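Probable fumarate reductase Ifc3 (Shewanella frigidimarina, PDB 1QO8) catalyses in vitro the essentially one-way reduction of fumarate to succinate, using FAD and four covalently bound c-type hemes, and may take part in electron transport to ferric iron. Local coordinates at residues Cys65-Lys70 with Ala153-Gly158; Pro75-Asn80 with Phe85-Met90. All coordinates share one frame; numbering follows the deposited sequence.

How the contacts relate
Both contacts sit on the same side of the chain's centre, with their own centres about 14 Å apart. Segments 65-70, 75-80 and 85-90 all belong to the long loop region between helices 43-46 and 107-115. Contact 1 joins the first of them, in the cytochrome part, to the loop between strands 147-150 and 167-168 in the flavin-binding part. Contact 2 lies wholly between the two ends of contact 1 in sequence and folds 75-80 back on 85-90. They meet directly: Tyr-78 packs against Pro-154 and Phe-155, and Cys-68 O lies 3.0 Å from Lys-76 N, probably hydrogen-bonded. Consecutive heme attachment sites are thus packed together beside a loop that also lines the FAD pocket.

Contact 1: residues Cys65-Lys70 with Ala153-Gly158; sequences CTSCHK and APFSGG. With HEM (protoporphyrin IX containing Fe), chain D.
Ser-67 meets Pro-154 and Phe-155 where the cytochrome part touches the flavin-binding part, and the turn that holds it there begins at Cys-65. The backbone oxygen of Cys-65 takes two bonds, from Cys-68 N and, at 2.9 Å, from His-69 N, which keeps the turn compact. Cys-65 SG lies 2.3 Å from heme CAB, close enough to imply the thioether expected of this cysteine. Thr-66 sends its hydroxyl to Glu-29 and Asn-33.

At Ser-67, one of the two residues between the cysteines of the CXXCH heme c attachment motif that runs from Cys-65 to His-69, the chain reaches across. With OG beside its own backbone N (chi1 -60°), the hydroxyl bonds back to Asn-64 O; the same oxygen comes to 3.4 Å from Phe-155 CD1, at the edge of the ring and near its plane. Pro-154 adds its CB, 3.9 Å from Ser-67 OG. Both Pro-154 and Phe-155 also pack against Tyr-78, Phe-155 in an edge-to-face pair of rings. Ala-153, Gly-157 and Gly-158 of this loop touch the FAD.

Cys-68, the second cysteine of the motif, brings SG to 2.4 Å from heme CAC, again consistent with a covalent link, which would hold the porphyrin at two vinyl-derived positions. His-69 completes the motif by binding the iron through NE2 at 2.3 Å, with His-56 as the other axial ligand. Lys-70 then doubles back along the turn, its last two torsions extended, and NZ gives a hydrogen bond of 2.8 Å to Thr-66 O, met almost head-on at a C=O...N angle of 172°.

Contact 2: residues Pro75-Asn80 with Phe85-Met90; sequences PKFYCN and FDIKPM. With HEM (protoporphyrin IX containing Fe), chain C.
Ile-87 lies over one face of the Phe-77 ring in a CH-pi contact, its CG2 4.2 Å from the ring centroid and 19° off the normal, displaced toward the rim. Cys-79 CB sits above the opposite face, also off centre, so the ring is held between two aliphatic groups. Phe-77 can take this place because its CG is anti to the backbone N (chi1 -178°), which carries the ring in between Ile-87 and Cys-79.

Apolar packing extends from both ends of that ring. At its tip, CZ touches Ile-87 CD1 at 3.5 Å and comes to the edge of the Phe-85 ring, 4.1 Å from CD2, the two side chains crossing at about a right angle. Cys-79 CB meets the edge of the same Phe-85 ring, 3.9 Å from CE2. At its base, Phe-77 CB is 4.0 Å from Met-90 SD. Met-90 and Pro-75 run past each other in opposite directions: Pro-75 CG meets Met-90 CB at 3.8 Å, while the bend at chi3 (77°) brings Met-90 CE against Pro-75 CB.

Phe-85 and Cys-79 also reach the heme. Phe-85 points its ring edge at the porphyrin, CZ 3.5 Å from CHB, and stacks with Phe-53 and His-83. With Phe-85 cut back to an alanine, a gap would probably open between Phe-77 and the porphyrin edge, and the His-83 ring would lose this stacking neighbour. Cys-79 SG is 2.4 Å from heme CAB, which points to a thioether link, though longer than an ideal C-S bond. Just ahead of Phe-85, where the chain turns back along 75-80, lies the CXXCH motif of a c-type heme, starting at Cys-79 and running through Cys-82 to His-83, an axial ligand of the iron.

Contact 1: residues Cys65-Lys70 with Ala153-Gly158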
# COMPACT_ATOMS: atom_id res chain seq x y z
N CYS A 65 -34.24 11.32 15.40
CA CYS A 65 -34.02 12.49 16.20
C CYS A 65 -32.75 12.53 17.03
O CYS A 65 -32.16 13.59 17.22
CB CYS A 65 -35.27 12.81 17.12
SG CYS A 65 -36.81 12.27 16.30
N THR A 66 -32.34 11.44 17.72
CA THR A 66 -31.16 11.39 18.51
C THR A 66 -29.89 11.25 17.65
O THR A 66 -28.79 11.23 18.23
CB THR A 66 -31.27 10.15 19.50
OG1 THR A 66 -31.31 8.99 18.68
CG2 THR A 66 -32.64 10.26 20.25
N SER A 67 -29.93 11.40 16.31
CA SER A 67 -28.76 11.84 15.55
C SER A 67 -28.22 13.12 16.11
O SER A 67 -26.99 13.39 16.18
CB SER A 67 -28.98 12.07 14.03
OG SER A 67 -29.41 10.83 13.49
N CYS A 68 -29.18 14.02 16.44
CA CYS A 68 -28.77 15.25 17.06
C CYS A 68 -29.19 15.44 18.54
O CYS A 68 -28.40 16.07 19.26
CB CYS A 68 -29.45 16.44 16.28
SG CYS A 68 -29.03 16.33 14.47
N HIS A 69 -30.52 15.37 18.80
CA HIS A 69 -30.93 15.70 20.17
C HIS A 69 -30.38 14.57 21.08
O HIS A 69 -30.58 13.45 20.65
CB HIS A 69 -32.45 15.68 20.33
CG HIS A 69 -32.96 16.91 19.58
ND1 HIS A 69 -32.78 18.14 20.17
CD2 HIS A 69 -33.59 17.10 18.43
CE1 HIS A 69 -33.35 19.07 19.43
NE2 HIS A 69 -33.84 18.48 18.37
N LYS A 70 -29.76 14.85 22.21
CA LYS A 70 -29.32 13.69 23.03
C LYS A 70 -30.10 13.59 24.32
O LYS A 70 -30.35 14.58 25.04
CB LYS A 70 -27.81 13.90 23.28
CG LYS A 70 -26.92 13.64 22.06
CD LYS A 70 -26.88 12.25 21.49
CE LYS A 70 -26.38 12.20 20.03
NZ LYS A 70 -26.28 10.79 19.50
N ALA A 153 -22.76 4.29 11.87
CA ALA A 153 -23.10 5.71 12.02
C ALA A 153 -24.52 5.86 12.64
O ALA A 153 -25.30 4.89 12.63
CB ALA A 153 -23.12 6.35 10.62
N PRO A 154 -24.86 7.07 13.00
CA PRO A 154 -26.13 7.47 13.57
C PRO A 154 -27.35 7.23 12.66
O PRO A 154 -28.50 7.08 12.99
CB PRO A 154 -25.97 8.96 13.81
CG PRO A 154 -24.54 9.31 13.68
CD PRO A 154 -23.77 8.09 13.27
N PHE A 155 -27.09 7.24 11.35
CA PHE A 155 -28.14 7.18 10.36
C PHE A 155 -27.39 6.50 9.24
O PHE A 155 -26.20 6.54 9.06
CB PHE A 155 -28.78 8.42 9.79
CG PHE A 155 -27.87 9.60 9.60
CD1 PHE A 155 -27.58 10.43 10.67
CD2 PHE A 155 -27.28 9.83 8.37
CE1 PHE A 155 -26.78 11.53 10.56
CE2 PHE A 155 -26.44 10.95 8.24
CZ PHE A 155 -26.22 11.79 9.31
N SER A 156 -28.14 5.91 8.35
CA SER A 156 -27.47 5.35 7.22
C SER A 156 -27.31 6.27 5.98
O SER A 156 -27.86 7.39 5.94
CB SER A 156 -28.23 4.16 6.75
OG SER A 156 -29.48 4.64 6.28
N GLY A 157 -26.48 5.75 5.07
CA GLY A 157 -26.22 6.46 3.82
C GLY A 157 -24.76 6.80 3.45
O GLY A 157 -24.51 6.90 2.23
N GLY A 158 -23.84 7.04 4.41
CA GLY A 158 -22.43 7.15 4.11
C GLY A 158 -22.17 8.33 3.08
O GLY A 158 -22.70 9.44 3.21
CHA HEM D . -35.47 22.10 17.76
CHB HEM D . -37.71 17.87 17.99
CHC HEM D . -34.73 15.80 14.82
CHD HEM D . -31.99 19.78 15.32
C1A HEM D . -36.37 21.11 18.07
C2A HEM D . -37.55 21.28 18.96
C3A HEM D . -38.17 20.14 19.00
C4A HEM D . -37.43 19.17 18.18
CMA HEM D . -39.46 19.68 19.76
CAA HEM D . -37.87 22.63 19.63
CBA HEM D . -38.58 23.61 18.64
CGA HEM D . -39.73 22.93 17.95
O1A HEM D . -40.61 22.45 18.73
O2A HEM D . -39.71 22.84 16.69
C1B HEM D . -37.18 16.96 17.08
C2B HEM D . -37.74 15.73 16.68
C3B HEM D . -36.98 15.21 15.74
C4B HEM D . -35.82 16.04 15.62
CMB HEM D . -39.11 15.21 17.25
CAB HEM D . -37.22 14.02 14.81
CBB HEM D . -38.45 13.71 14.32
C1C HEM D . -33.71 16.73 14.74
C2C HEM D . -32.47 16.48 14.00
C3C HEM D . -31.76 17.59 14.09
C4C HEM D . -32.44 18.51 14.99
CMC HEM D . -32.24 15.14 13.28
CAC HEM D . -30.42 18.03 13.46
CBC HEM D . -30.15 17.83 12.10
C1D HEM D . -32.72 20.77 15.91
C2D HEM D . -32.29 22.12 16.13
C3D HEM D . -33.25 22.72 16.83
C4D HEM D . -34.32 21.79 17.05
CMD HEM D . -30.96 22.75 15.61
CAD HEM D . -33.29 24.25 17.21
CBD HEM D . -34.10 24.96 16.11
CGD HEM D . -34.92 26.08 16.69
O1D HEM D . -34.20 27.10 16.92
O2D HEM D . -36.14 25.87 16.90
NA HEM D . -36.35 19.82 17.65
NB HEM D . -35.98 17.18 16.40
NC HEM D . -33.61 17.92 15.34
ND HEM D . -33.99 20.54 16.52
FE HEM D . -35.03 18.85 16.44

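Contact 2: residues Pro75-Asn80 with Phe85-Met90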
# COMPACT_ATOMS: atom_id res chain seq x y z
N PRO A 75 -26.07 18.14 22.99
CA PRO A 75 -26.59 17.87 21.65
C PRO A 75 -25.56 18.05 20.51
O PRO A 75 -24.53 18.72 20.68
CB PRO A 75 -27.76 18.84 21.62
CG PRO A 75 -27.36 20.00 22.42
CD PRO A 75 -26.36 19.54 23.43
N LYS A 76 -25.69 17.33 19.41
CA LYS A 76 -24.95 17.43 18.18
C LYS A 76 -25.85 18.10 17.10
O LYS A 76 -26.87 17.56 16.74
CB LYS A 76 -24.54 16.09 17.53
CG LYS A 76 -23.41 15.58 18.46
CD LYS A 76 -22.82 14.23 17.99
CE LYS A 76 -22.25 13.53 19.23
NZ LYS A 76 -22.79 12.16 19.38
N PHE A 77 -25.36 19.24 16.63
CA PHE A 77 -26.00 19.77 15.39
C PHE A 77 -25.37 19.03 14.27
O PHE A 77 -24.31 19.53 13.73
CB PHE A 77 -25.71 21.29 15.36
CG PHE A 77 -26.34 21.95 14.15
CD1 PHE A 77 -27.67 21.71 13.82
CD2 PHE A 77 -25.57 22.89 13.46
CE1 PHE A 77 -28.25 22.39 12.75
CE2 PHE A 77 -26.19 23.61 12.43
CZ PHE A 77 -27.48 23.34 12.09
N TYR A 78 -25.95 17.97 13.74
CA TYR A 78 -25.11 17.04 12.98
C TYR A 78 -24.73 17.69 11.62
O TYR A 78 -23.81 17.23 10.95
CB TYR A 78 -25.83 15.74 12.62
CG TYR A 78 -24.88 14.56 12.43
CD1 TYR A 78 -24.50 13.76 13.52
CD2 TYR A 78 -24.42 14.21 11.19
CE1 TYR A 78 -23.62 12.66 13.37
CE2 TYR A 78 -23.58 13.12 11.01
CZ TYR A 78 -23.22 12.33 12.10
OH TYR A 78 -22.41 11.25 11.86
N CYS A 79 -25.56 18.60 11.10
CA CYS A 79 -25.24 19.43 9.93
C CYS A 79 -23.83 19.92 9.82
O CYS A 79 -23.18 19.81 8.77
CB CYS A 79 -26.14 20.70 9.92
SG CYS A 79 -27.89 20.11 9.99
N ASN A 80 -23.33 20.44 10.92
CA ASN A 80 -22.00 20.98 11.04
C ASN A 80 -20.92 19.94 11.11
O ASN A 80 -19.76 20.33 11.31
CB ASN A 80 -21.87 22.07 12.13
CG ASN A 80 -22.53 23.36 11.57
OD1 ASN A 80 -22.48 24.46 12.23
ND2 ASN A 80 -23.14 23.43 10.38
N PHE A 85 -23.06 26.08 9.25
CA PHE A 85 -24.12 27.05 9.50
C PHE A 85 -23.88 27.74 10.84
O PHE A 85 -23.29 27.10 11.69
CB PHE A 85 -25.50 26.43 9.47
CG PHE A 85 -25.77 25.60 8.25
CD1 PHE A 85 -25.62 26.11 6.95
CD2 PHE A 85 -26.16 24.31 8.35
CE1 PHE A 85 -25.89 25.30 5.86
CE2 PHE A 85 -26.43 23.51 7.29
CZ PHE A 85 -26.33 23.99 6.01
N ASP A 86 -24.31 29.00 10.98
CA ASP A 86 -24.08 29.69 12.25
C ASP A 86 -25.46 29.67 12.97
O ASP A 86 -26.46 30.07 12.38
CB ASP A 86 -23.71 31.14 11.95
CG ASP A 86 -23.62 32.04 13.15
OD1 ASP A 86 -23.22 31.63 14.26
OD2 ASP A 86 -23.94 33.24 13.07
N ILE A 87 -25.57 29.05 14.12
CA ILE A 87 -26.87 28.76 14.74
C ILE A 87 -26.78 29.03 16.23
O ILE A 87 -25.67 29.09 16.76
CB ILE A 87 -27.28 27.33 14.32
CG1 ILE A 87 -28.72 27.36 13.85
CG2 ILE A 87 -27.02 26.23 15.32
CD1 ILE A 87 -28.90 26.46 12.63
N LYS A 88 -27.88 29.38 16.85
CA LYS A 88 -27.90 29.56 18.32
C LYS A 88 -27.85 28.15 18.91
O LYS A 88 -28.12 27.21 18.20
CB LYS A 88 -29.11 30.32 18.84
CG LYS A 88 -30.38 29.61 18.45
CD LYS A 88 -31.66 30.40 18.72
CE LYS A 88 -32.79 29.37 18.78
NZ LYS A 88 -34.11 30.01 18.55
N PRO A 89 -27.25 28.07 20.07
CA PRO A 89 -27.20 26.81 20.85
C PRO A 89 -28.52 26.09 20.82
O PRO A 89 -29.62 26.65 20.89
CB PRO A 89 -26.74 27.25 22.24
CG PRO A 89 -26.00 28.54 21.96
CD PRO A 89 -26.81 29.24 20.89
N MET A 90 -28.52 24.81 20.47
CA MET A 90 -29.61 23.90 20.48
C MET A 90 -30.29 23.79 21.89
O MET A 90 -29.69 24.15 22.88
CB MET A 90 -29.07 22.51 20.14
CG MET A 90 -29.05 22.31 18.63
SD MET A 90 -28.46 20.72 18.16
CE MET A 90 -29.85 19.62 18.49
CHA HEM C . -26.11 20.40 0.39
CHB HEM C . -28.39 21.68 4.48
CHC HEM C . -26.21 17.91 6.57
CHD HEM C . -23.14 17.51 2.83
C1A HEM C . -26.97 21.05 1.24
C2A HEM C . -27.97 22.06 0.94
C3A HEM C . -28.60 22.40 2.06
C4A HEM C . -27.98 21.63 3.14
CMA HEM C . -29.71 23.44 2.33
CAA HEM C . -28.19 22.67 -0.48
CBA HEM C . -29.33 21.99 -1.27
CGA HEM C . -28.91 20.60 -1.69
O1A HEM C . -29.62 19.66 -1.21
O2A HEM C . -27.91 20.46 -2.47
C1B HEM C . -28.13 20.64 5.36
C2B HEM C . -28.82 20.37 6.61
C3B HEM C . -28.23 19.32 7.14
C4B HEM C . -27.15 18.88 6.31
CMB HEM C . -30.01 21.20 7.05
CAB HEM C . -28.62 18.46 8.43
CBB HEM C . -29.86 18.47 8.90
C1C HEM C . -25.13 17.52 5.81
C2C HEM C . -24.17 16.45 6.10
C3C HEM C . -23.37 16.33 5.05
C4C HEM C . -23.77 17.30 4.06
CMC HEM C . -24.20 15.71 7.43
CAC HEM C . -22.19 15.33 4.74
CBC HEM C . -22.22 14.06 5.14
C1D HEM C . -23.71 18.23 1.82
C2D HEM C . -23.20 18.28 0.43
C3D HEM C . -24.03 19.06 -0.24
C4D HEM C . -25.06 19.54 0.66
CMD HEM C . -21.94 17.52 -0.04
CAD HEM C . -23.96 19.48 -1.75
CBD HEM C . -23.46 20.89 -1.91
CGD HEM C . -23.39 21.49 -3.34
O1D HEM C . -22.98 20.80 -4.29
O2D HEM C . -23.74 22.68 -3.52
NA HEM C . -27.06 20.77 2.60
NB HEM C . -27.09 19.74 5.22
NC HEM C . -24.86 18.01 4.55
ND HEM C . -24.83 19.01 1.93
FE HEM C . -26.02 19.32 3.56